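Putative Zn-dependent exopeptidase (Bacteroides vulgatus ATCC 8482, PDB 3GUX) probably acts as a zinc-dependent aminopeptidase of peptidase family M28, removing residues from the amino-terminal end of peptides. Local coordinates at residues G135-I140 and I200-V205; R142-E147 and V309-K314. All coordinates share one frame; numbering follows the deposited sequence.

Contact 1 (G135-I140 and I200-V205); sequences GVLLEI and ILLDMV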
ATOM      1  N   GLY A 135       1.946   2.885   7.256  1.00  9.77           N
ATOM      2  CA  GLY A 135       3.105   3.557   7.794  1.00 12.11           C
ATOM      3  C   GLY A 135       4.296   3.642   6.856  1.00 12.08           C
ATOM      4  O   GLY A 135       4.932   4.686   6.741  1.00 12.45           O
ATOM      5  N   VAL A 136       4.594   2.538   6.183  1.00 12.34           N
ATOM      6  CA  VAL A 136       5.663   2.521   5.208  1.00 10.68           C
ATOM      7  C   VAL A 136       5.343   3.486   4.058  1.00 12.77           C
ATOM      8  O   VAL A 136       6.202   4.225   3.592  1.00 12.05           O
ATOM      9  CB  VAL A 136       5.845   1.125   4.640  1.00 13.10           C
ATOM     10  CG1 VAL A 136       6.756   1.173   3.436  1.00  7.11           C
ATOM     11  CG2 VAL A 136       6.379   0.195   5.665  1.00 10.98           C
ATOM     12  N   LEU A 137       4.102   3.498   3.596  1.00 12.93           N
ATOM     13  CA  LEU A 137       3.716   4.385   2.499  1.00 10.43           C
ATOM     14  C   LEU A 137       3.757   5.878   2.856  1.00 10.21           C
ATOM     15  O   LEU A 137       4.078   6.716   1.992  1.00 11.29           O
ATOM     16  CB  LEU A 137       2.348   3.963   1.931  1.00 12.62           C
ATOM     17  CG  LEU A 137       2.354   2.615   1.183  1.00 13.10           C
ATOM     18  CD1 LEU A 137       0.983   2.287   0.576  1.00  8.01           C
ATOM     19  CD2 LEU A 137       3.442   2.574   0.093  1.00  9.02           C
ATOM     20  N   LEU A 138       3.426   6.218   4.102  1.00 10.96           N
ATOM     21  CA  LEU A 138       3.509   7.608   4.555  1.00 10.24           C
ATOM     22  C   LEU A 138       4.959   8.050   4.507  1.00 10.52           C
ATOM     23  O   LEU A 138       5.248   9.144   4.037  1.00 11.39           O
ATOM     24  CB  LEU A 138       2.963   7.786   5.975  1.00  9.53           C
ATOM     25  CG  LEU A 138       1.440   7.730   6.177  1.00 15.15           C
ATOM     26  CD1 LEU A 138       1.075   7.679   7.659  1.00  9.52           C
ATOM     27  CD2 LEU A 138       0.747   8.907   5.504  1.00 12.69           C
ATOM     28  N   GLU A 139       5.873   7.188   4.971  1.00 10.96           N
ATOM     29  CA  GLU A 139       7.298   7.515   4.930  1.00 13.89           C
ATOM     30  C   GLU A 139       7.754   7.625   3.481  1.00 12.91           C
ATOM     31  O   GLU A 139       8.553   8.491   3.180  1.00 13.53           O
ATOM     32  CB  GLU A 139       8.154   6.507   5.713  1.00 15.33           C
ATOM     33  CG  GLU A 139       9.655   6.655   5.517  1.00 12.57           C
ATOM     34  CD  GLU A 139      10.221   8.028   5.938  1.00 19.41           C
ATOM     35  OE1 GLU A 139       9.521   8.869   6.559  1.00 19.66           O
ATOM     36  OE2 GLU A 139      11.403   8.257   5.648  1.00 12.88           O
ATOM     37  N   ILE A 140       7.253   6.771   2.585  1.00 12.58           N
ATOM     38  CA  ILE A 140       7.581   6.917   1.143  1.00 12.09           C
ATOM     39  C   ILE A 140       7.047   8.268   0.597  1.00 10.74           C
ATOM     40  O   ILE A 140       7.743   8.950  -0.150  1.00 12.08           O
ATOM     41  CB  ILE A 140       7.119   5.711   0.320  1.00 13.33           C
ATOM     42  CG1 ILE A 140       7.959   4.486   0.699  1.00 15.99           C
ATOM     43  CG2 ILE A 140       7.231   5.990  -1.201  1.00  7.25           C
ATOM     44  CD1 ILE A 140       7.472   3.196   0.152  1.00 13.99           C
ATOM     45  N   ILE A 200       1.819  -1.799  -6.298  1.00  8.23           N
ATOM     46  CA  ILE A 200       2.442  -2.544  -5.211  1.00 10.27           C
ATOM     47  C   ILE A 200       1.545  -2.381  -3.992  1.00 10.67           C
ATOM     48  O   ILE A 200       1.288  -1.268  -3.578  1.00 13.19           O
ATOM     49  CB  ILE A 200       3.861  -2.079  -4.836  1.00  8.68           C
ATOM     50  CG1 ILE A 200       4.794  -2.096  -6.046  1.00 12.34           C
ATOM     51  CG2 ILE A 200       4.417  -2.970  -3.731  1.00  9.54           C
ATOM     52  CD1 ILE A 200       6.222  -1.643  -5.745  1.00  6.53           C
ATOM     53  N   LEU A 201       1.046  -3.491  -3.463  1.00 10.40           N
ATOM     54  CA  LEU A 201       0.261  -3.502  -2.264  1.00 11.20           C
ATOM     55  C   LEU A 201       1.149  -3.950  -1.121  1.00 13.42           C
ATOM     56  O   LEU A 201       1.833  -4.977  -1.239  1.00 13.78           O
ATOM     57  CB  LEU A 201      -0.940  -4.446  -2.406  1.00 11.56           C
ATOM     58  CG  LEU A 201      -1.799  -4.705  -1.162  1.00 11.53           C
ATOM     59  CD1 LEU A 201      -2.513  -3.442  -0.631  1.00 10.95           C
ATOM     60  CD2 LEU A 201      -2.819  -5.827  -1.463  1.00  7.89           C
ATOM     61  N   LEU A 202       1.104  -3.208  -0.012  1.00 10.20           N
ATOM     62  CA  LEU A 202       1.841  -3.554   1.224  1.00 11.81           C
ATOM     63  C   LEU A 202       0.808  -4.006   2.252  1.00 14.46           C
ATOM     64  O   LEU A 202      -0.085  -3.225   2.581  1.00 12.33           O
ATOM     65  CB  LEU A 202       2.649  -2.387   1.774  1.00  7.92           C
ATOM     66  CG  LEU A 202       3.645  -1.713   0.845  1.00 10.32           C
ATOM     67  CD1 LEU A 202       4.442  -0.723   1.672  1.00 11.26           C
ATOM     68  CD2 LEU A 202       4.534  -2.749   0.128  1.00 11.79           C
ATOM     69  N   ASP A 203       0.915  -5.249   2.722  1.00 13.35           N
ATOM     70  CA  ASP A 203      -0.008  -5.804   3.737  1.00 13.06           C
ATOM     71  C   ASP A 203       0.783  -6.632   4.772  1.00 14.13           C
ATOM     72  O   ASP A 203       1.298  -7.701   4.453  1.00 12.05           O
ATOM     73  CB  ASP A 203      -1.068  -6.640   3.050  1.00 12.76           C
ATOM     74  CG  ASP A 203      -2.227  -7.026   3.953  1.00 18.81           C
ATOM     75  OD1 ASP A 203      -2.184  -6.727   5.151  1.00 14.55           O
ATOM     76  OD2 ASP A 203      -3.207  -7.643   3.435  1.00 15.82           O
HETATM   77  N   MSE A 204       0.860  -6.143   6.017  1.00 11.34           N
HETATM   78  CA  MSE A 204       1.588  -6.817   7.125  1.00 13.19           C
HETATM   79  C   MSE A 204       3.063  -6.945   6.806  1.00 14.77           C
HETATM   80  O   MSE A 204       3.605  -8.045   6.549  1.00 13.89           O
HETATM   81  CB  MSE A 204       0.898  -8.153   7.475  1.00 15.76           C
HETATM   82  CG  MSE A 204      -0.486  -7.938   8.067  1.00 27.17           C
HETATM   83 SE   MSE A 204      -1.342  -9.674   8.264  0.75 33.35          SE
HETATM   84  CE  MSE A 204      -1.776  -9.943   6.361  1.00 31.52           C
ATOM     85  N   VAL A 205       3.693  -5.764   6.763  1.00 15.11           N
ATOM     86  CA  VAL A 205       5.079  -5.624   6.312  1.00 13.76           C
ATOM     87  C   VAL A 205       6.045  -5.111   7.399  1.00 14.83           C
ATOM     88  O   VAL A 205       7.145  -4.648   7.087  1.00 16.34           O
ATOM     89  CB  VAL A 205       5.155  -4.708   5.046  1.00 13.66           C
ATOM     90  CG1 VAL A 205       4.530  -5.432   3.788  1.00  9.53           C
ATOM     91  CG2 VAL A 205       4.537  -3.334   5.299  1.00 11.44           C
TER

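Contact 2 (R142-E147 and V309-K314); sequences RQIQKE and VIYNEK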
ATOM      1  N   ARG A 142       6.646  11.096   2.288  1.00 13.75           N
ATOM      2  CA  ARG A 142       7.511  12.122   2.819  1.00 13.92           C
ATOM      3  C   ARG A 142       8.795  12.243   1.982  1.00 13.41           C
ATOM      4  O   ARG A 142       9.264  13.346   1.721  1.00 15.36           O
ATOM      5  CB  ARG A 142       7.822  11.811   4.289  1.00 13.97           C
ATOM      6  CG  ARG A 142       8.612  12.934   5.001  1.00 17.40           C
ATOM      7  CD  ARG A 142       8.895  12.629   6.469  1.00 14.38           C
ATOM      8  NE  ARG A 142       9.935  11.611   6.651  1.00 13.29           N
ATOM      9  CZ  ARG A 142      11.244  11.837   6.658  1.00 20.70           C
ATOM     10  NH1 ARG A 142      11.739  13.063   6.465  1.00 25.31           N
ATOM     11  NH2 ARG A 142      12.097  10.823   6.828  1.00 18.37           N
ATOM     12  N   GLN A 143       9.342  11.105   1.561  1.00 13.45           N
ATOM     13  CA  GLN A 143      10.544  11.077   0.744  1.00 13.33           C
ATOM     14  C   GLN A 143      10.248  11.584  -0.657  1.00 14.03           C
ATOM     15  O   GLN A 143      11.120  12.222  -1.274  1.00 13.12           O
ATOM     16  CB  GLN A 143      11.118   9.663   0.655  1.00 12.60           C
ATOM     17  CG  GLN A 143      11.580   9.059   1.979  1.00 12.59           C
ATOM     18  CD  GLN A 143      12.791   9.719   2.578  1.00 16.17           C
ATOM     19  OE1 GLN A 143      13.647  10.281   1.873  1.00 15.67           O
ATOM     20  NE2 GLN A 143      12.886   9.632   3.896  1.00 16.27           N
ATOM     21  N   ILE A 144       9.046  11.270  -1.177  1.00 13.84           N
ATOM     22  CA  ILE A 144       8.648  11.759  -2.506  1.00 13.61           C
ATOM     23  C   ILE A 144       8.625  13.276  -2.448  1.00 14.01           C
ATOM     24  O   ILE A 144       9.124  13.925  -3.356  1.00  9.16           O
ATOM     25  CB  ILE A 144       7.304  11.195  -3.027  1.00 13.41           C
ATOM     26  CG1 ILE A 144       7.452   9.711  -3.366  1.00 15.80           C
ATOM     27  CG2 ILE A 144       6.854  11.966  -4.276  1.00  7.89           C
ATOM     28  CD1 ILE A 144       6.163   9.013  -3.731  1.00 14.00           C
ATOM     29  N   GLN A 145       8.076  13.826  -1.360  1.00 14.59           N
ATOM     30  CA  GLN A 145       8.087  15.272  -1.159  1.00 14.92           C
ATOM     31  C   GLN A 145       9.513  15.815  -1.236  1.00 14.58           C
ATOM     32  O   GLN A 145       9.736  16.788  -1.935  1.00 17.43           O
ATOM     33  CB  GLN A 145       7.485  15.667   0.190  1.00 14.10           C
ATOM     34  CG  GLN A 145       7.120  17.137   0.281  1.00 12.93           C
ATOM     35  CD  GLN A 145       6.452  17.492   1.585  1.00 14.28           C
ATOM     36  OE1 GLN A 145       6.732  16.914   2.633  1.00 16.75           O
ATOM     37  NE2 GLN A 145       5.564  18.456   1.531  1.00 15.75           N
ATOM     38  N   LYS A 146      10.466  15.198  -0.536  1.00 14.48           N
ATOM     39  CA  LYS A 146      11.860  15.693  -0.550  1.00 16.84           C
ATOM     40  C   LYS A 146      12.490  15.573  -1.940  1.00 17.12           C
ATOM     41  O   LYS A 146      13.101  16.522  -2.422  1.00 16.40           O
ATOM     42  CB  LYS A 146      12.734  14.974   0.492  1.00 17.49           C
ATOM     43  CG  LYS A 146      12.275  15.174   1.939  1.00 16.29           C
ATOM     44  N   GLU A 147      12.315  14.423  -2.591  1.00 18.33           N
ATOM     45  CA  GLU A 147      12.864  14.202  -3.932  1.00 18.87           C
ATOM     46  C   GLU A 147      11.927  13.315  -4.746  1.00 19.08           C
ATOM     47  O   GLU A 147      11.791  12.122  -4.457  1.00 19.18           O
ATOM     48  CB  GLU A 147      14.252  13.582  -3.833  1.00 18.70           C
ATOM     49  CG  GLU A 147      15.018  13.628  -5.146  1.00 22.01           C
ATOM     50  CD  GLU A 147      16.425  13.120  -5.036  1.00 23.59           C
ATOM     51  OE1 GLU A 147      16.802  12.595  -3.971  1.00 28.00           O
ATOM     52  OE2 GLU A 147      17.158  13.254  -6.029  1.00 26.29           O
ATOM     53  N   VAL A 309      12.910   0.344  -6.272  1.00 10.23           N
ATOM     54  CA  VAL A 309      12.143  -0.148  -7.392  1.00 11.58           C
ATOM     55  C   VAL A 309      11.503   1.047  -8.099  1.00 11.51           C
ATOM     56  O   VAL A 309      11.757   1.248  -9.289  1.00  8.58           O
ATOM     57  CB  VAL A 309      11.090  -1.193  -6.998  1.00 12.20           C
ATOM     58  CG1 VAL A 309      10.067  -1.406  -8.129  1.00 16.84           C
ATOM     59  CG2 VAL A 309      11.758  -2.496  -6.648  1.00 12.12           C
ATOM     60  N   ILE A 310      10.765   1.877  -7.360  1.00 12.34           N
ATOM     61  CA  ILE A 310      10.003   2.957  -8.012  1.00 12.28           C
ATOM     62  C   ILE A 310      10.866   4.060  -8.562  1.00 13.23           C
ATOM     63  O   ILE A 310      10.511   4.603  -9.599  1.00 12.64           O
ATOM     64  CB  ILE A 310       8.833   3.571  -7.137  1.00 11.32           C
ATOM     65  CG1 ILE A 310       9.327   4.467  -6.010  1.00  8.62           C
ATOM     66  CG2 ILE A 310       7.928   2.468  -6.600  1.00  9.60           C
ATOM     67  CD1 ILE A 310       8.182   4.950  -5.137  1.00  7.79           C
ATOM     68  N   TYR A 311      11.981   4.380  -7.905  1.00 14.06           N
ATOM     69  CA  TYR A 311      12.891   5.411  -8.415  1.00 14.64           C
ATOM     70  C   TYR A 311      13.643   4.985  -9.717  1.00 14.45           C
ATOM     71  O   TYR A 311      14.153   5.857 -10.439  1.00 15.19           O
ATOM     72  CB  TYR A 311      13.868   5.911  -7.316  1.00 14.87           C
ATOM     73  CG  TYR A 311      13.259   6.939  -6.381  1.00 16.90           C
ATOM     74  CD1 TYR A 311      12.365   6.564  -5.389  1.00 17.21           C
ATOM     75  CD2 TYR A 311      13.581   8.289  -6.476  1.00 12.13           C
ATOM     76  CE1 TYR A 311      11.810   7.482  -4.524  1.00 17.32           C
ATOM     77  CE2 TYR A 311      13.006   9.236  -5.595  1.00 17.00           C
ATOM     78  CZ  TYR A 311      12.132   8.809  -4.620  1.00 16.81           C
ATOM     79  OH  TYR A 311      11.530   9.677  -3.738  1.00 18.76           O
ATOM     80  N   ASN A 312      13.721   3.670  -9.967  0.50 14.54           N
ATOM     81  CA  ASN A 312      14.290   3.100 -11.196  0.50 14.28           C
ATOM     82  C   ASN A 312      13.351   3.129 -12.426  0.50 14.02           C
ATOM     83  O   ASN A 312      13.803   2.871 -13.547  0.50 12.39           O
ATOM     84  CB  ASN A 312      14.690   1.635 -10.966  0.50 14.09           C
ATOM     85  CG  ASN A 312      16.144   1.446 -10.582  0.50 17.91           C
ATOM     86  OD1 ASN A 312      16.828   2.371 -10.122  0.50 20.24           O
ATOM     87  ND2 ASN A 312      16.626   0.211 -10.772  0.50  7.22           N
ATOM     88  N   GLU A 313      12.066   3.444 -12.229  1.00 11.81           N
ATOM     89  CA  GLU A 313      11.073   3.422 -13.316  1.00 12.33           C
ATOM     90  C   GLU A 313      11.266   4.618 -14.248  1.00 12.76           C
ATOM     91  O   GLU A 313      11.355   5.745 -13.768  1.00 13.40           O
ATOM     92  CB  GLU A 313       9.665   3.422 -12.755  1.00 12.57           C
ATOM     93  CG  GLU A 313       9.320   2.140 -12.019  1.00  9.83           C
ATOM     94  CD  GLU A 313       9.207   0.927 -12.927  1.00 10.26           C
ATOM     95  OE1 GLU A 313       8.871   1.101 -14.113  1.00 15.44           O
ATOM     96  OE2 GLU A 313       9.456  -0.201 -12.450  1.00 17.91           O
ATOM     97  N   LYS A 314      11.310   4.365 -15.564  1.00 11.67           N
ATOM     98  CA  LYS A 314      11.542   5.417 -16.568  1.00 13.50           C
ATOM     99  C   LYS A 314      10.483   5.385 -17.661  1.00 15.56           C
ATOM    100  O   LYS A 314       9.754   4.402 -17.783  1.00 17.57           O
ATOM    101  CB  LYS A 314      12.943   5.264 -17.175  1.00 12.38           C
ATOM    102  OXT LYS A 314      10.312   6.328 -18.450  1.00 16.21           O
TER

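Contact 1 (G135-I140 and I200-V205)
This is helix-on-sheet packing in the phosphorylase/hydrolase-like fold of the M28 peptidases: Val136 and Leu137 of helix 131-146 rest on Leu202 of strand 198-203, an inner strand of the mixed sheet, and on Val205 in the loop that follows. All four side chains are buried and meet through carbon alone. Leu202 carries most of the contact with a single methyl, CD1. With CG swung anti to its own carbonyl carbon (chi1 -55°), the side chain reaches from the strand toward the helix, where CD1 meets two neighbouring residues. CD1 presses on Val136 CG1 at 3.5 Å, tighter than ordinary carbon contact, the two side chains crossing at about a right angle; Val136 CB lies 3.8 Å from the same methyl. Leu202 CD1 also meets Leu137 CD2, again at 3.8 Å, in a more slanting approach. Further hydrophobic neighbours close the site: Leu137 also touches Leu101 and Ala103 of strand 98-104, while helix 296-311 supplies Leu299 against Val136 and Val302 against Leu202. Past the strand the chain is drawn to the same helix by a polar tie, the amide N of Val205 bonding to Ser132 OG. The remaining branch of Val136, beside its backbone N, is CG2, and it touches Val205 CG2, methyl to methyl, at 4.0 Å.

Contact 2 (R142-E147 and V309-K314)
One polar tie, from a tyrosine hydroxyl to a backbone carbonyl, joins two helices near their C-terminal ends at the partly buried margin of the fold. Tyr311, in the last part of helix 296-311, stretches across to the turn where helix 131-146 stops, and its OH donates to Glu147 O at 2.6 Å. Glu147 is the first residue to leave helical geometry, so its carbonyl no longer follows the helix direction. The hydroxyl meets that oxygen head-on, with a C=O...OH angle of 177°, and Glu147 O lies at the ring edge in the plane of the ring, 3.3 Å from Tyr311 CZ. Tyr311 CG stands anti to the carbonyl carbon (chi1 -81°), which sends the ring outward from its own helix toward the other. Beyond the bond, the hydroxyl oxygen has carbon neighbours in the last helical turn: Ile144 CG1 lies 4.1 Å from Tyr311 OH, and Ile144 CA is 3.8 Å from that same oxygen. On the sheet, Ile144 and Ile310 both touch Ile153 of strand 152-158, while Pro22 from the N-terminal region touches both Tyr311 and Glu147. A phenylalanine in place of Tyr311 would probably leave Glu147 O without its hydroxyl mate and the end of helix 131-146 less firmly tied. Because the acceptor belongs to the backbone, the bond does not depend on the Glu147 carboxylate; it fastens the path of the chain as it leaves the helix.

Overall arrangement
Both contacts draw on helix 131-146, at successive places along it. Contact 1 uses its middle and lies in the core, its centre about 5 Å from the centre of the chain; contact 2 uses its C-terminal end, its centre about 15 Å out, and is partly buried. The partners differ as well: a sheet strand in contact 1, the helix 296-311 in contact 2. That second helix also packs beside contact 1, so the same helix pair appears at both places. Ile140 CG2 and Ile310 CD1, 4.2 Å apart, join the sites. Chemistry follows depth: only aliphatic carbons across the inner contact, a hydroxyl-to-carbonyl bond near the surface.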